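Long-range contacts in TRNA nucleotidyl transferase-related protein (Thermotoga maritima, PDB 3H38), which acts as a class II CCA-adding enzyme, probably building the CCA end of tRNA from CTP and ATP with the help of magnesium: residues M35-V40 and I56-E61; N63-A68 and M86-F91; L26-D31 and L140-F145. All blocks are in the same frame, centred on the assembly; numbering follows the deposited sequence.

Contact 1: residues M35-V40 and I56-E61; sequences MPVYVV and IDIVVE
V40 and V59 meet methyl to methyl, V40 CG2 lying 3.5 Å from V59 CG2, with the two side chains crossing at about a right angle. They belong to an antiparallel strand pair, 37-40 with 56-60, in the interior of the mixed sheet of the nucleotidyltransferase head domain. Y38, the cross-strand partner of V59 on the same face, turns a ring edge to the neighbouring strand: V59 O sits in the ring plane, 3.3 Å from Y38 CD1. The E61 side chain crosses this ring obliquely, its carboxylate plane only 22° from the ring plane and E61 OE1 3.2 Å from Y38 OH. E61 OE1 accepts a hydrogen bond from I122 N, which probably helps to hold the carboxylate beside the tyrosine. An alanine in place of Y38 would probably open a gap beside V59 O and leave the E61 chain without the ring it leans on. On the other face V37 CG1, anti to the backbone N (chi1 -165°), reaches I58 CG2 at 3.5 Å, while V37 and V60 lie side by side, pointing the same way. F67 of helix 64-72 packs on V37 and V60, and helix 17-32 touches V39 and I58. In the backbone, Y38 and V59 form a hydrogen-bonded pair, V59 N to Y38 O being 2.7 Å. E61 N bonds to P36 O at 3.0 Å. D57, a magnesium ligand in another structure of this protein, takes through its backbone O a weak bond from V40 N of 3.4 Å.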
loop_
_atom_site.group_PDB
_atom_site.type_symbol
_atom_site.label_atom_id
_atom_site.label_comp_id
_atom_site.label_asym_id
_atom_site.label_seq_id
_atom_site.Cartn_x
_atom_site.Cartn_y
_atom_site.Cartn_z
ATOM N N MET A 35 -17.975 31.716 7.863
ATOM C CA MET A 35 -16.926 30.731 8.148
ATOM C C MET A 35 -15.721 31.011 7.262
ATOM O O MET A 35 -15.868 31.173 6.052
ATOM C CB MET A 35 -17.427 29.326 7.856
ATOM C CG MET A 35 -18.514 28.813 8.825
ATOM S SD MET A 35 -19.061 27.207 8.264
ATOM C CE MET A 35 -20.798 27.189 8.750
ATOM N N PRO A 36 -14.525 31.107 7.858
ATOM C CA PRO A 36 -13.307 31.124 7.025
ATOM C C PRO A 36 -13.113 29.788 6.310
ATOM O O PRO A 36 -13.189 28.758 6.967
ATOM C CB PRO A 36 -12.188 31.360 8.041
ATOM C CG PRO A 36 -12.902 32.078 9.211
ATOM C CD PRO A 36 -14.250 31.417 9.271
ATOM N N VAL A 37 -12.898 29.813 4.995
ATOM C CA VAL A 37 -12.732 28.593 4.204
ATOM C C VAL A 37 -11.300 28.412 3.670
ATOM O O VAL A 37 -10.683 29.371 3.216
ATOM C CB VAL A 37 -13.692 28.564 3.009
ATOM C CG1 VAL A 37 -13.751 27.168 2.439
ATOM C CG2 VAL A 37 -15.067 28.986 3.428
ATOM N N TYR A 38 -10.795 27.176 3.714
ATOM C CA TYR A 38 -9.457 26.846 3.219
ATOM C C TYR A 38 -9.366 25.502 2.477
ATOM O O TYR A 38 -10.023 24.513 2.830
ATOM C CB TYR A 38 -8.465 26.740 4.374
ATOM C CG TYR A 38 -8.553 27.796 5.436
ATOM C CD1 TYR A 38 -9.487 27.710 6.439
ATOM C CD2 TYR A 38 -7.660 28.865 5.455
ATOM C CE1 TYR A 38 -9.554 28.671 7.433
ATOM C CE2 TYR A 38 -7.728 29.835 6.434
ATOM C CZ TYR A 38 -8.673 29.734 7.424
ATOM O OH TYR A 38 -8.724 30.687 8.413
ATOM N N VAL A 39 -8.493 25.455 1.479
ATOM C CA VAL A 39 -8.066 24.183 0.929
ATOM C C VAL A 39 -6.734 23.851 1.621
ATOM O O VAL A 39 -5.933 24.752 1.907
ATOM C CB VAL A 39 -7.963 24.232 -0.612
ATOM C CG1 VAL A 39 -6.792 25.088 -1.048
ATOM C CG2 VAL A 39 -7.872 22.823 -1.188
ATOM N N VAL A 40 -6.525 22.578 1.960
ATOM C CA VAL A 40 -5.386 22.211 2.804
ATOM C C VAL A 40 -4.621 20.985 2.302
ATOM O O VAL A 40 -5.104 20.240 1.448
ATOM C CB VAL A 40 -5.855 21.896 4.232
ATOM C CG1 VAL A 40 -6.540 23.101 4.838
ATOM C CG2 VAL A 40 -6.808 20.710 4.223
ATOM N N ILE A 56 -10.571 17.733 -4.071
ATOM C CA ILE A 56 -10.750 18.967 -3.329
ATOM C C ILE A 56 -11.074 18.715 -1.846
ATOM O O ILE A 56 -12.038 18.035 -1.496
ATOM C CB ILE A 56 -11.791 19.869 -4.010
ATOM C CG1 ILE A 56 -13.159 19.713 -3.367
ATOM C CG2 ILE A 56 -11.860 19.573 -5.518
ATOM C CD1 ILE A 56 -14.134 20.737 -3.873
ATOM N N ASP A 57 -10.233 19.268 -0.983
ATOM C CA ASP A 57 -10.250 18.953 0.432
ATOM C C ASP A 57 -10.422 20.234 1.235
ATOM O O ASP A 57 -9.460 21.003 1.369
ATOM C CB ASP A 57 -8.926 18.277 0.807
ATOM C CG ASP A 57 -9.054 17.376 2.019
ATOM O OD1 ASP A 57 -9.975 17.602 2.833
ATOM O OD2 ASP A 57 -8.239 16.436 2.156
ATOM N N ILE A 58 -11.627 20.452 1.782
ATOM C CA ILE A 58 -11.961 21.754 2.394
ATOM C C ILE A 58 -12.010 21.794 3.914
ATOM O O ILE A 58 -12.644 20.950 4.550
ATOM C CB ILE A 58 -13.300 22.321 1.876
ATOM C CG1 ILE A 58 -13.264 22.466 0.363
ATOM C CG2 ILE A 58 -13.533 23.685 2.453
ATOM C CD1 ILE A 58 -12.109 23.333 -0.087
ATOM N N VAL A 59 -11.351 22.801 4.486
ATOM C CA VAL A 59 -11.431 23.034 5.926
ATOM C C VAL A 59 -12.163 24.351 6.291
ATOM O O VAL A 59 -11.851 25.437 5.762
ATOM C CB VAL A 59 -10.034 22.940 6.573
ATOM C CG1 VAL A 59 -10.109 23.161 8.061
ATOM C CG2 VAL A 59 -9.445 21.579 6.306
ATOM N N VAL A 60 -13.161 24.259 7.170
ATOM C CA VAL A 60 -13.887 25.481 7.556
ATOM C C VAL A 60 -13.709 25.754 9.040
ATOM O O VAL A 60 -13.620 24.818 9.842
ATOM C CB VAL A 60 -15.392 25.432 7.198
ATOM C CG1 VAL A 60 -15.596 25.342 5.665
ATOM C CG2 VAL A 60 -16.063 24.276 7.890
ATOM N N GLU A 61 -13.577 27.024 9.405
ATOM C CA GLU A 61 -13.632 27.361 10.823
ATOM C C GLU A 61 -15.092 27.634 11.174
ATOM O O GLU A 61 -15.522 28.792 11.238
ATOM C CB GLU A 61 -12.785 28.579 11.164
ATOM C CG GLU A 61 -11.295 28.372 11.068
ATOM C CD GLU A 61 -10.557 29.514 11.730
ATOM O OE1 GLU A 61 -9.372 29.735 11.403
ATOM O OE2 GLU A 61 -11.184 30.198 12.577
#

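Contact 2: residues N63-A68 and M86-F91; sequences NALEFA and MTASLF
The M86 chain bends at both chi2 and chi3, the latter (56°) turning CE onto the first turn of the helix, where it approaches A64 and L65. M86 CE lies 4.1 Å from A64 CB and 4.2 Å from L65 CG. M86 CE also comes within 3.5 Å of CG of N63, the N-cap residue, whose side chain crosses that of M86 at about a right angle. L65 CD2 lies 4.0 Å from A88 CB. One turn on, A68 CB meets the same methyl of A88, again at 4.0 Å, so A88 is met by two residues of the helix. The alanines A64, A68 and A88 allow helix 64-72 to lie close against strand 87-92 in the head-domain sheet, the short segments having axes 8.0 Å apart and running within 15° of parallel. The helix is the connection of a beta-alpha-beta unit: it links the parallel strands 56-60 and 77-80, which are separated in the sheet by 97-102 and 87-92. At its start A64 CB presses on the backbone, 3.4 Å from M86 O, an atom that also accepts a hydrogen bond from R104; A64 N in turn bonds to T102 OG1. Toward the other end of the contact L90 CD2 approaches A68 O, and L79 of strand 77-80 packs on both residues. T87 and S89 start out from the strand away from the helix, and there S89 OG hydrogen-bonds to H82 and to OD1 of D99, a magnesium ligand in another structure of this protein.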
loop_
_atom_site.group_PDB
_atom_site.type_symbol
_atom_site.label_atom_id
_atom_site.label_comp_id
_atom_site.label_asym_id
_atom_site.label_seq_id
_atom_site.Cartn_x
_atom_site.Cartn_y
_atom_site.Cartn_z
ATOM N N ASN A 63 -19.126 25.127 11.490
ATOM C CA ASN A 63 -19.809 23.840 11.439
ATOM C C ASN A 63 -19.824 23.260 10.018
ATOM O O ASN A 63 -20.462 23.805 9.123
ATOM C CB ASN A 63 -21.233 24.001 11.997
ATOM C CG ASN A 63 -22.005 22.689 12.044
ATOM O OD1 ASN A 63 -22.360 22.209 13.127
ATOM N ND2 ASN A 63 -22.283 22.107 10.869
ATOM N N ALA A 64 -19.112 22.155 9.822
ATOM C CA ALA A 64 -18.990 21.520 8.509
ATOM C C ALA A 64 -20.344 21.248 7.841
ATOM O O ALA A 64 -20.535 21.563 6.656
ATOM C CB ALA A 64 -18.167 20.228 8.620
ATOM N N LEU A 65 -21.286 20.708 8.595
ATOM C CA LEU A 65 -22.622 20.452 8.065
ATOM C C LEU A 65 -23.384 21.681 7.637
ATOM O O LEU A 65 -23.880 21.716 6.550
ATOM C CB LEU A 65 -23.459 19.639 9.026
ATOM C CG LEU A 65 -22.937 18.262 9.379
ATOM C CD1 LEU A 65 -23.992 17.268 9.070
ATOM C CD2 LEU A 65 -21.690 17.937 8.644
ATOM N N GLU A 66 -23.472 22.682 8.484
ATOM C CA GLU A 66 -24.044 23.920 8.049
ATOM C C GLU A 66 -23.554 24.270 6.685
ATOM O O GLU A 66 -24.314 24.649 5.837
ATOM C CB GLU A 66 -23.591 25.070 8.903
ATOM C CG GLU A 66 -24.088 25.119 10.271
ATOM C CD GLU A 66 -23.952 26.479 10.829
ATOM O OE1 GLU A 66 -23.470 26.621 11.951
ATOM O OE2 GLU A 66 -24.329 27.422 10.134
ATOM N N PHE A 67 -22.251 24.220 6.510
ATOM C CA PHE A 67 -21.590 24.691 5.296
ATOM C C PHE A 67 -21.920 23.779 4.121
ATOM O O PHE A 67 -22.293 24.238 3.055
ATOM C CB PHE A 67 -20.076 24.752 5.510
ATOM C CG PHE A 67 -19.344 25.333 4.366
ATOM C CD1 PHE A 67 -19.045 26.682 4.338
ATOM C CD2 PHE A 67 -18.968 24.542 3.294
ATOM C CE1 PHE A 67 -18.378 27.243 3.260
ATOM C CE2 PHE A 67 -18.283 25.098 2.193
ATOM C CZ PHE A 67 -17.991 26.450 2.186
ATOM N N ALA A 68 -21.758 22.476 4.314
ATOM C CA ALA A 68 -22.109 21.533 3.267
ATOM C C ALA A 68 -23.570 21.730 2.844
ATOM O O ALA A 68 -23.869 21.757 1.658
ATOM C CB ALA A 68 -21.849 20.106 3.727
ATOM N N MET A 86 -16.624 16.080 12.585
ATOM C CA MET A 86 -17.464 16.935 11.746
ATOM C C MET A 86 -17.024 16.878 10.288
ATOM O O MET A 86 -16.237 17.694 9.835
ATOM C CB MET A 86 -17.408 18.377 12.221
ATOM C CG MET A 86 -18.047 18.606 13.561
ATOM S SD MET A 86 -19.026 20.108 13.528
ATOM C CE MET A 86 -20.119 19.735 12.150
ATOM N N THR A 87 -17.552 15.915 9.557
ATOM C CA THR A 87 -17.017 15.603 8.260
ATOM C C THR A 87 -18.155 15.315 7.305
ATOM O O THR A 87 -19.126 14.620 7.637
ATOM C CB THR A 87 -16.045 14.415 8.354
ATOM O OG1 THR A 87 -14.796 14.876 8.886
ATOM C CG2 THR A 87 -15.800 13.802 6.995
ATOM N N ALA A 88 -18.042 15.873 6.113
ATOM C CA ALA A 88 -19.090 15.706 5.134
ATOM C C ALA A 88 -18.420 15.632 3.793
ATOM O O ALA A 88 -17.263 16.038 3.651
ATOM C CB ALA A 88 -20.056 16.880 5.183
ATOM N N SER A 89 -19.142 15.099 2.814
ATOM C CA SER A 89 -18.684 15.105 1.433
ATOM C C SER A 89 -19.851 15.432 0.505
ATOM O O SER A 89 -20.900 14.807 0.592
ATOM C CB SER A 89 -18.052 13.762 1.087
ATOM O OG SER A 89 -16.941 13.518 1.930
ATOM N N LEU A 90 -19.660 16.379 -0.388
ATOM C CA LEU A 90 -20.693 16.669 -1.343
ATOM C C LEU A 90 -20.248 16.104 -2.659
ATOM O O LEU A 90 -19.216 16.457 -3.194
ATOM C CB LEU A 90 -20.964 18.157 -1.450
ATOM C CG LEU A 90 -22.196 18.688 -2.166
ATOM C CD1 LEU A 90 -23.413 17.902 -1.920
ATOM C CD2 LEU A 90 -22.458 20.068 -1.779
ATOM N N PHE A 91 -21.050 15.198 -3.167
ATOM C CA PHE A 91 -20.797 14.568 -4.452
ATOM C C PHE A 91 -21.587 15.272 -5.536
ATOM O O PHE A 91 -22.804 15.114 -5.627
ATOM C CB PHE A 91 -21.212 13.101 -4.407
ATOM C CG PHE A 91 -20.421 12.280 -3.436
ATOM C CD1 PHE A 91 -19.268 11.631 -3.841
ATOM C CD2 PHE A 91 -20.830 12.160 -2.116
ATOM C CE1 PHE A 91 -18.528 10.868 -2.939
ATOM C CE2 PHE A 91 -20.100 11.403 -1.216
ATOM C CZ PHE A 91 -18.942 10.758 -1.630
#

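Contact 3: residues L26-D31 and L140-F145; sequences LGKFGD and LNPKDF
P142 and D31 reach toward each other tip to tip, the proline CD standing 3.1 Å from D31 OD2. The ring of P142 also rests on the helix backbone, with CD 3.6 Å from G27 O, and its CG meets the aliphatic CG of K28. G27 is the second main element of the contact. G27 CA makes a CA-H...O contact of 3.0 Å with L140 O, and L140 CB lies close by, at 3.8 Å from G27 CA. A side chain at this position would point straight at the L140 carbonyl, and glycine lets the loop settle directly on the helix backbone. N141 follows, its amide plane 15° from the D31 carboxylate plane as the two side chains cross obliquely; N141 CB is 3.5 Å from D31 OD1. N141 also touches P36, which lies just before strand 37-40. The D31 carboxylate is additionally tied to the loop by a water molecule, which donates to D31 OD2 at 2.9 Å and accepts from K143 N at 3.0 Å. This solvent bridge lies on the exposed side, whereas L140 turns inward and packs on F23 and I58. The arrangement is that of a beta-hairpin connection, between antiparallel neighbours 137-139 and 147-149, lying against helix 17-32, which packs on one face of the nucleotidyltransferase head-domain sheet.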
loop_
_atom_site.group_PDB
_atom_site.type_symbol
_atom_site.label_atom_id
_atom_site.label_comp_id
_atom_site.label_asym_id
_atom_site.label_seq_id
_atom_site.Cartn_x
_atom_site.Cartn_y
_atom_site.Cartn_z
ATOM N N LEU A 26 -16.910 28.489 -3.085
ATOM C CA LEU A 26 -16.823 27.971 -1.734
ATOM C C LEU A 26 -16.387 29.085 -0.787
ATOM O O LEU A 26 -16.931 29.217 0.321
ATOM C CB LEU A 26 -15.878 26.775 -1.658
ATOM C CG LEU A 26 -16.319 25.500 -2.390
ATOM C CD1 LEU A 26 -15.172 24.512 -2.529
ATOM C CD2 LEU A 26 -17.495 24.834 -1.704
ATOM N N GLY A 27 -15.425 29.890 -1.232
ATOM C CA GLY A 27 -14.946 31.004 -0.435
ATOM C C GLY A 27 -16.123 31.912 -0.153
ATOM O O GLY A 27 -16.376 32.305 0.988
ATOM N N LYS A 28 -16.843 32.211 -1.214
ATOM C CA LYS A 28 -18.000 33.068 -1.179
ATOM C C LYS A 28 -19.081 32.564 -0.254
ATOM O O LYS A 28 -19.602 33.352 0.492
ATOM C CB LYS A 28 -18.540 33.282 -2.584
ATOM C CG LYS A 28 -18.795 34.708 -2.971
ATOM C CD LYS A 28 -20.069 35.265 -2.388
ATOM C CE LYS A 28 -19.837 36.601 -1.655
ATOM N NZ LYS A 28 -21.064 37.334 -1.222
ATOM N N PHE A 29 -19.380 31.263 -0.278
ATOM C CA PHE A 29 -20.300 30.662 0.694
ATOM C C PHE A 29 -19.773 30.853 2.103
ATOM O O PHE A 29 -20.551 31.011 3.039
ATOM C CB PHE A 29 -20.498 29.162 0.470
ATOM C CG PHE A 29 -21.039 28.808 -0.877
ATOM C CD1 PHE A 29 -20.899 27.520 -1.372
ATOM C CD2 PHE A 29 -21.677 29.762 -1.663
ATOM C CE1 PHE A 29 -21.394 27.189 -2.624
ATOM C CE2 PHE A 29 -22.172 29.435 -2.913
ATOM C CZ PHE A 29 -22.027 28.150 -3.395
ATOM N N GLY A 30 -18.450 30.819 2.256
ATOM C CA GLY A 30 -17.834 30.961 3.564
ATOM C C GLY A 30 -18.264 32.279 4.180
ATOM O O GLY A 30 -18.779 32.310 5.292
ATOM N N ASP A 31 -18.063 33.365 3.440
ATOM C CA ASP A 31 -18.451 34.699 3.877
ATOM C C ASP A 31 -19.944 34.802 4.176
ATOM O O ASP A 31 -20.348 35.463 5.130
ATOM C CB ASP A 31 -18.106 35.728 2.807
ATOM C CG ASP A 31 -16.634 36.059 2.776
ATOM O OD1 ASP A 31 -15.888 35.435 3.564
ATOM O OD2 ASP A 31 -16.230 36.941 1.976
ATOM N N LEU A 140 -9.744 30.463 0.991
ATOM C CA LEU A 140 -10.663 30.702 -0.127
ATOM C C LEU A 140 -11.627 31.897 -0.027
ATOM O O LEU A 140 -12.260 32.237 -1.017
ATOM C CB LEU A 140 -11.445 29.425 -0.441
ATOM C CG LEU A 140 -10.492 28.247 -0.700
ATOM C CD1 LEU A 140 -11.231 27.039 -1.263
ATOM C CD2 LEU A 140 -9.365 28.680 -1.656
ATOM N N ASN A 141 -11.754 32.519 1.145
ATOM C CA ASN A 141 -12.689 33.628 1.295
ATOM C C ASN A 141 -12.210 34.774 0.408
ATOM O O ASN A 141 -10.989 34.978 0.283
ATOM C CB ASN A 141 -12.794 34.086 2.750
ATOM C CG ASN A 141 -13.257 32.974 3.698
ATOM O OD1 ASN A 141 -14.466 32.820 3.980
ATOM N ND2 ASN A 141 -12.300 32.203 4.206
ATOM N N PRO A 142 -13.162 35.492 -0.236
ATOM C CA PRO A 142 -12.904 36.474 -1.303
ATOM C C PRO A 142 -11.763 37.460 -1.028
ATOM O O PRO A 142 -10.834 37.526 -1.838
ATOM C CB PRO A 142 -14.245 37.190 -1.432
ATOM C CG PRO A 142 -15.249 36.084 -1.171
ATOM C CD PRO A 142 -14.608 35.213 -0.096
ATOM N N LYS A 143 -11.798 38.196 0.079
ATOM C CA LYS A 143 -10.697 39.122 0.350
ATOM C C LYS A 143 -9.327 38.412 0.434
ATOM O O LYS A 143 -8.305 38.972 0.031
ATOM C CB LYS A 143 -10.930 39.965 1.630
ATOM C CG LYS A 143 -9.645 40.695 2.077
ATOM C CD LYS A 143 -9.867 41.802 3.072
ATOM C CE LYS A 143 -8.803 41.774 4.166
ATOM N NZ LYS A 143 -7.415 41.955 3.721
ATOM N N ASP A 144 -9.293 37.195 0.971
ATOM C CA ASP A 144 -8.008 36.524 1.185
ATOM C C ASP A 144 -7.731 35.418 0.182
ATOM O O ASP A 144 -6.751 34.697 0.320
ATOM C CB ASP A 144 -7.849 36.041 2.652
ATOM C CG ASP A 144 -7.809 37.230 3.659
ATOM O OD1 ASP A 144 -8.217 37.074 4.845
ATOM O OD2 ASP A 144 -7.387 38.340 3.243
ATOM N N PHE A 145 -8.576 35.303 -0.844
ATOM C CA PHE A 145 -8.424 34.252 -1.849
ATOM C C PHE A 145 -6.985 34.119 -2.373
ATOM O O PHE A 145 -6.389 35.108 -2.810
ATOM C CB PHE A 145 -9.370 34.490 -3.021
ATOM C CG PHE A 145 -9.338 33.402 -4.051
ATOM C CD1 PHE A 145 -8.576 33.538 -5.206
ATOM C CD2 PHE A 145 -10.061 32.235 -3.862
ATOM C CE1 PHE A 145 -8.536 32.514 -6.174
ATOM C CE2 PHE A 145 -10.049 31.209 -4.825
ATOM C CZ PHE A 145 -9.274 31.349 -5.987
HETATM O O HOH W 1 -13.544 37.930 2.444
#

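How the contacts relate
From the N terminus, helix 17-32 supplies the first half of contact 3 and leads into strand 37-40, which contact 1 pairs with 56-61. Contact 2 opens directly afterwards, at helix 64-72, and closes on strand 87-92; contacts 1 and 2 thus follow in series. Only at 140-145 does contact 3 close, so its span encloses both others and no two cross. F67 joins all three regions, packing on V37 of contact 1 and L26 of contact 3 and so tying helix 64-72 to the sheet and to helix 17-32, while M35 CE touches N63 O. Contacts 1 and 3 also meet through a probable V37 O to L140 N hydrogen bond, which joins strand 37-40 to the start of the 140-145 loop.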